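Local coordinates for tRNA nucleotidyl transferase-related protein (Thermotoga maritima, PDB 3H38) that probably binds tRNA and nucleotides and adds the terminal CCA to tRNA as a magnesium-dependent nucleotidyltransferase, at residues A[265-270]-A[275-280]; A[325-330]-A[353-358]. All coordinates share one frame; numbering follows the deposited sequence.

This chain is the C-terminal, CCA-adding part of a longer protein, and both contacts lie in the all-helical region of its C-terminal half. Contact 1 comes first and closes a very short loop. The later turns of helix 254-274 meet the linker into helix 279-287, with the last helical turn between them. Contact 2 opens only after contact 1 has closed, so the two follow in series and neither nest nor cross. It closes a longer, partly helical loop between the end of helix 309-328 and the segment running into helix 357-371. Their centres lie about 19 Å apart. The carbonyl O of Leu355 probably accepts a hydrogen bond from Arg265 of helix 254-274.

Contact 1 of 2, residues A[265-270]-A[275-280]; sequences RNIPWV and GEVDRF
Val277 packs against Ile267 and Val270 across the short connection between two consecutive helices, 254-274 and 279-287. From CB its two methyls part company. CG1 lies roughly anti to the backbone N (chi1 153°) and heads for Ile267, where its nearest atom is CG2, 4.2 Å from Val277 CG1. The other branch, CG2, goes to Val270 and comes within 3.6 Å of Val270 CG1. The two valine side chains cross at about a right angle. One methyl of each makes the touch. Val277 is therefore shared between two residues nearly one helical turn apart. All three side chains are buried.

Arg279 adds a looser contact. Its CB does not point at the helix, but the extended chain carries the guanidinium back toward it. Ile267 CG2 lies 4.4 Å from Arg279 NE and approaches the group obliquely. Arg279 NH1 also has a long, weak ion pair with Glu271.

Gly275, just after helix 254-274, breaks the helical path with phi 112°. A side chain there would press on the carbonyl O of the residue before. Asp278 then takes the N-cap position of helix 279-287. Its OD2 accepts a weak, bent bond from Phe280 N, and its own backbone N is held by Glu346.

Helix 345-352 closes over the small apolar cluster. Cys349 touches both Ile267 and Val277, while Ile348 and Leu352 touch Val270. The connection thus joins helix 254-274 to helix 279-287, with helix 214-225 against Arg279 and Phe280 through Leu225.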
loop_
_atom_site.group_PDB
_atom_site.type_symbol
_atom_site.label_atom_id
_atom_site.label_comp_id
_atom_site.label_asym_id
_atom_site.label_seq_id
_atom_site.Cartn_x
_atom_site.Cartn_y
_atom_site.Cartn_z
ATOM N N ARG A 265 15.034 -3.673 -1.254
ATOM C CA ARG A 265 15.846 -4.840 -0.912
ATOM C C ARG A 265 15.950 -5.029 0.592
ATOM O O ARG A 265 15.845 -6.150 1.106
ATOM C CB ARG A 265 17.275 -4.746 -1.501
ATOM C CG ARG A 265 18.166 -5.961 -1.116
ATOM C CD ARG A 265 19.714 -5.685 -1.131
ATOM N NE ARG A 265 20.074 -4.859 -2.274
ATOM C CZ ARG A 265 20.707 -3.689 -2.226
ATOM N NH1 ARG A 265 20.916 -3.035 -3.360
ATOM N NH2 ARG A 265 21.155 -3.183 -1.081
ATOM N N ASN A 266 16.156 -3.926 1.296
ATOM C CA ASN A 266 16.519 -3.983 2.696
ATOM C C ASN A 266 15.328 -3.888 3.620
ATOM O O ASN A 266 15.428 -4.146 4.819
ATOM C CB ASN A 266 17.542 -2.896 3.006
ATOM C CG ASN A 266 18.917 -3.236 2.469
ATOM O OD1 ASN A 266 19.403 -4.341 2.677
ATOM N ND2 ASN A 266 19.546 -2.293 1.765
ATOM N N ILE A 267 14.188 -3.531 3.056
ATOM C CA ILE A 267 13.006 -3.303 3.869
ATOM C C ILE A 267 12.540 -4.541 4.664
ATOM O O ILE A 267 12.145 -4.423 5.827
ATOM C CB ILE A 267 11.885 -2.655 3.031
ATOM C CG1 ILE A 267 12.067 -1.124 3.052
ATOM C CG2 ILE A 267 10.495 -3.070 3.543
ATOM C CD1 ILE A 267 11.069 -0.359 2.222
ATOM N N PRO A 268 12.617 -5.736 4.058
ATOM C CA PRO A 268 12.091 -6.896 4.779
ATOM C C PRO A 268 13.044 -7.322 5.893
ATOM O O PRO A 268 12.585 -7.793 6.935
ATOM C CB PRO A 268 12.003 -7.977 3.694
ATOM C CG PRO A 268 12.340 -7.286 2.382
ATOM C CD PRO A 268 13.172 -6.117 2.750
ATOM N N TRP A 269 14.346 -7.155 5.669
ATOM C CA TRP A 269 15.350 -7.396 6.710
ATOM C C TRP A 269 15.104 -6.474 7.900
ATOM O O TRP A 269 15.663 -6.681 8.966
ATOM C CB TRP A 269 16.758 -7.146 6.164
ATOM C CG TRP A 269 17.894 -7.481 7.112
ATOM C CD1 TRP A 269 18.693 -8.585 7.060
ATOM C CD2 TRP A 269 18.371 -6.701 8.221
ATOM N NE1 TRP A 269 19.623 -8.552 8.069
ATOM C CE2 TRP A 269 19.449 -7.405 8.797
ATOM C CE3 TRP A 269 17.989 -5.484 8.788
ATOM C CZ2 TRP A 269 20.150 -6.935 9.903
ATOM C CZ3 TRP A 269 18.682 -5.018 9.888
ATOM C CH2 TRP A 269 19.754 -5.742 10.435
ATOM N N VAL A 270 14.274 -5.451 7.714
ATOM C CA VAL A 270 13.996 -4.504 8.787
ATOM C C VAL A 270 12.694 -4.848 9.482
ATOM O O VAL A 270 12.578 -4.705 10.700
ATOM C CB VAL A 270 13.898 -3.055 8.280
ATOM C CG1 VAL A 270 13.415 -2.141 9.398
ATOM C CG2 VAL A 270 15.232 -2.582 7.746
ATOM N N GLY A 275 10.463 -4.926 13.332
ATOM C CA GLY A 275 9.023 -4.743 13.425
ATOM C C GLY A 275 8.397 -4.181 12.162
ATOM O O GLY A 275 9.050 -4.105 11.122
ATOM N N GLU A 276 7.160 -3.716 12.263
ATOM C CA GLU A 276 6.407 -3.219 11.121
ATOM C C GLU A 276 7.038 -2.004 10.459
ATOM O O GLU A 276 7.518 -1.116 11.122
ATOM C CB GLU A 276 4.948 -2.908 11.517
ATOM C CG GLU A 276 3.969 -4.118 11.443
ATOM C CD GLU A 276 2.456 -3.748 11.353
ATOM O OE1 GLU A 276 1.921 -3.055 12.257
ATOM O OE2 GLU A 276 1.791 -4.187 10.383
ATOM N N VAL A 277 7.017 -1.972 9.136
ATOM C CA VAL A 277 7.551 -0.833 8.401
ATOM C C VAL A 277 6.467 -0.211 7.515
ATOM O O VAL A 277 5.975 -0.857 6.586
ATOM C CB VAL A 277 8.754 -1.244 7.522
ATOM C CG1 VAL A 277 8.895 -0.312 6.319
ATOM C CG2 VAL A 277 10.039 -1.277 8.341
ATOM N N ASP A 278 6.089 1.032 7.806
ATOM C CA ASP A 278 5.185 1.757 6.922
ATOM C C ASP A 278 5.910 2.110 5.624
ATOM O O ASP A 278 6.762 3.004 5.588
ATOM C CB ASP A 278 4.623 3.012 7.592
ATOM C CG ASP A 278 3.630 3.754 6.703
ATOM O OD1 ASP A 278 2.813 4.533 7.237
ATOM O OD2 ASP A 278 3.669 3.566 5.466
ATOM N N ARG A 279 5.560 1.402 4.558
ATOM C CA ARG A 279 6.250 1.555 3.288
ATOM C C ARG A 279 6.034 2.909 2.648
ATOM O O ARG A 279 6.928 3.411 1.951
ATOM C CB ARG A 279 5.853 0.446 2.329
ATOM C CG ARG A 279 6.061 -0.899 2.947
ATOM C CD ARG A 279 6.220 -1.971 1.921
ATOM N NE ARG A 279 6.252 -3.262 2.587
ATOM C CZ ARG A 279 6.192 -4.425 1.955
ATOM N NH1 ARG A 279 6.213 -5.553 2.657
ATOM N NH2 ARG A 279 6.103 -4.455 0.626
ATOM N N PHE A 280 4.857 3.494 2.882
ATOM C CA PHE A 280 4.556 4.818 2.361
ATOM C C PHE A 280 5.601 5.844 2.868
ATOM O O PHE A 280 6.151 6.621 2.094
ATOM C CB PHE A 280 3.118 5.233 2.729
ATOM C CG PHE A 280 2.749 6.627 2.276
ATOM C CD1 PHE A 280 2.750 6.959 0.928
ATOM C CD2 PHE A 280 2.391 7.598 3.199
ATOM C CE1 PHE A 280 2.419 8.248 0.505
ATOM C CE2 PHE A 280 2.054 8.885 2.787
ATOM C CZ PHE A 280 2.080 9.210 1.425
#

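Contact 2 of 2, residues A[325-330]-A[353-358]; sequences EMLSER and AYLSGE
Leu327 and Leu355 meet within the all-helical C-terminal region of this class II CCA-adding enzyme, where the end of helix 309-328 faces the connection from helix 345-352 into helix 357-371. Their side chains cross at about a right angle and touch tip to tip. Only one methyl of each is used, with Leu327 CD1 4.1 Å from Leu355 CD1. Both CB atoms point across the contact. Leu355 has its CG between the backbone N and the carbonyl carbon (chi1 62°), a crowded position. Only its CD1 branch reaches Leu327, and CD2 turns away. Both leucines are buried, but little surface is shared between the segments. Leu327 packs on the loop residue Leu355 and also on helix 357-371, where it touches Lys359, Leu362 and Phe363.

A second touch lies at the protein surface. Arg330 and Glu358 both start with CB atoms that do not face the other segment, and their ends come back together. Each chain is bent at chi2, which is -79° in Arg330, and the bends bring the charged groups together. The two side chains approach at a slant, and the guanidinium and carboxylate planes stand 53° apart. One nitrogen meets one oxygen, rather than a pair of parallel bonds. Both residues touch a crystal neighbour, so lattice packing may affect their poses.

Nearby, Ser328 OG is hydrogen-bonded to Lys359 NZ and so ties helix 309-328 to helix 357-371. In the salt bridge, Glu358 OE2 lies at the edge of the guanidinium, in its plane, 2.9 Å from Arg330 NH2, and the N-H...O angle of 121° makes this hydrogen bond weak.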
loop_
_atom_site.group_PDB
_atom_site.type_symbol
_atom_site.label_atom_id
_atom_site.label_comp_id
_atom_site.label_asym_id
_atom_site.label_seq_id
_atom_site.Cartn_x
_atom_site.Cartn_y
_atom_site.Cartn_z
ATOM N N GLU A 325 31.444 7.164 5.247
ATOM C CA GLU A 325 32.847 7.244 5.605
ATOM C C GLU A 325 33.168 6.350 6.788
ATOM O O GLU A 325 34.206 5.687 6.784
ATOM C CB GLU A 325 33.251 8.684 5.910
ATOM C CG GLU A 325 33.477 9.547 4.680
ATOM C CD GLU A 325 34.324 10.764 4.997
ATOM O OE1 GLU A 325 34.825 11.411 4.051
ATOM O OE2 GLU A 325 34.497 11.065 6.199
ATOM N N MET A 326 32.286 6.337 7.793
ATOM C CA MET A 326 32.489 5.518 8.995
ATOM C C MET A 326 32.454 4.018 8.681
ATOM O O MET A 326 33.106 3.217 9.347
ATOM C CB MET A 326 31.425 5.793 10.061
ATOM C CG MET A 326 31.423 7.150 10.747
ATOM S SD MET A 326 29.905 7.168 11.758
ATOM C CE MET A 326 29.739 8.902 12.198
ATOM N N LEU A 327 31.665 3.631 7.687
ATOM C CA LEU A 327 31.572 2.219 7.332
ATOM C C LEU A 327 32.744 1.811 6.435
ATOM O O LEU A 327 33.050 0.621 6.290
ATOM C CB LEU A 327 30.231 1.912 6.652
ATOM C CG LEU A 327 28.972 2.050 7.514
ATOM C CD1 LEU A 327 27.725 1.897 6.653
ATOM C CD2 LEU A 327 28.959 1.045 8.677
ATOM N N SER A 328 33.386 2.804 5.826
ATOM C CA SER A 328 34.562 2.551 5.000
ATOM C C SER A 328 35.717 2.103 5.883
ATOM O O SER A 328 36.450 1.179 5.543
ATOM C CB SER A 328 34.969 3.801 4.214
ATOM O OG SER A 328 34.109 4.014 3.109
ATOM N N GLU A 329 35.845 2.754 7.031
ATOM C CA GLU A 329 36.984 2.552 7.904
ATOM C C GLU A 329 36.677 1.614 9.052
ATOM O O GLU A 329 37.326 1.675 10.093
ATOM C CB GLU A 329 37.420 3.895 8.455
ATOM C CG GLU A 329 37.268 5.004 7.450
ATOM C CD GLU A 329 37.117 6.341 8.121
ATOM O OE1 GLU A 329 37.248 6.383 9.365
ATOM O OE2 GLU A 329 36.862 7.339 7.415
ATOM N N ARG A 330 35.625 0.857 8.932
ATOM C CA ARG A 330 35.404 -0.173 9.888
ATOM C C ARG A 330 35.502 0.426 11.280
ATOM O O ARG A 330 35.939 -0.208 12.225
ATOM C CB ARG A 330 36.424 -1.260 9.642
ATOM C CG ARG A 330 36.223 -1.990 8.331
ATOM C CD ARG A 330 35.115 -2.997 8.503
ATOM N NE ARG A 330 34.665 -3.592 7.254
ATOM C CZ ARG A 330 34.574 -4.897 7.035
ATOM N NH1 ARG A 330 34.883 -5.768 7.996
ATOM N NH2 ARG A 330 34.160 -5.331 5.866
ATOM N N ALA A 353 18.924 2.627 2.448
ATOM C CA ALA A 353 18.760 2.987 1.038
ATOM C C ALA A 353 20.072 3.458 0.405
ATOM O O ALA A 353 20.215 3.461 -0.810
ATOM C CB ALA A 353 17.661 4.036 0.845
ATOM N N TYR A 354 21.036 3.836 1.234
ATOM C CA TYR A 354 22.299 4.355 0.726
ATOM C C TYR A 354 23.363 3.275 0.562
ATOM O O TYR A 354 24.454 3.533 0.018
ATOM C CB TYR A 354 22.846 5.404 1.679
ATOM C CG TYR A 354 22.314 6.795 1.478
ATOM C CD1 TYR A 354 21.161 7.224 2.125
ATOM C CD2 TYR A 354 22.984 7.697 0.664
ATOM C CE1 TYR A 354 20.683 8.519 1.953
ATOM C CE2 TYR A 354 22.518 8.986 0.480
ATOM C CZ TYR A 354 21.369 9.398 1.128
ATOM O OH TYR A 354 20.920 10.692 0.944
ATOM N N LEU A 355 23.100 2.068 1.050
ATOM C CA LEU A 355 24.187 1.105 0.965
ATOM C C LEU A 355 23.933 -0.277 0.359
ATOM O O LEU A 355 22.792 -0.742 0.205
ATOM C CB LEU A 355 24.973 1.009 2.282
ATOM C CG LEU A 355 24.306 0.557 3.565
ATOM C CD1 LEU A 355 24.263 1.709 4.554
ATOM C CD2 LEU A 355 22.922 -0.025 3.273
ATOM N N SER A 356 25.053 -0.894 -0.009
ATOM C CA SER A 356 25.092 -2.247 -0.525
ATOM C C SER A 356 26.425 -2.851 -0.112
ATOM O O SER A 356 27.241 -2.186 0.526
ATOM C CB SER A 356 24.942 -2.243 -2.048
ATOM O OG SER A 356 25.675 -1.174 -2.616
ATOM N N GLY A 357 26.624 -4.117 -0.462
ATOM C CA GLY A 357 27.865 -4.815 -0.193
ATOM C C GLY A 357 28.341 -4.832 1.249
ATOM O O GLY A 357 27.631 -5.251 2.173
ATOM N N GLU A 358 29.574 -4.375 1.432
ATOM C CA GLU A 358 30.245 -4.481 2.713
ATOM C C GLU A 358 29.713 -3.492 3.722
ATOM O O GLU A 358 29.554 -3.818 4.905
ATOM C CB GLU A 358 31.748 -4.279 2.540
ATOM C CG GLU A 358 32.478 -5.531 2.142
ATOM C CD GLU A 358 32.138 -6.721 3.032
ATOM O OE1 GLU A 358 31.023 -7.281 2.890
ATOM O OE2 GLU A 358 32.998 -7.105 3.862
#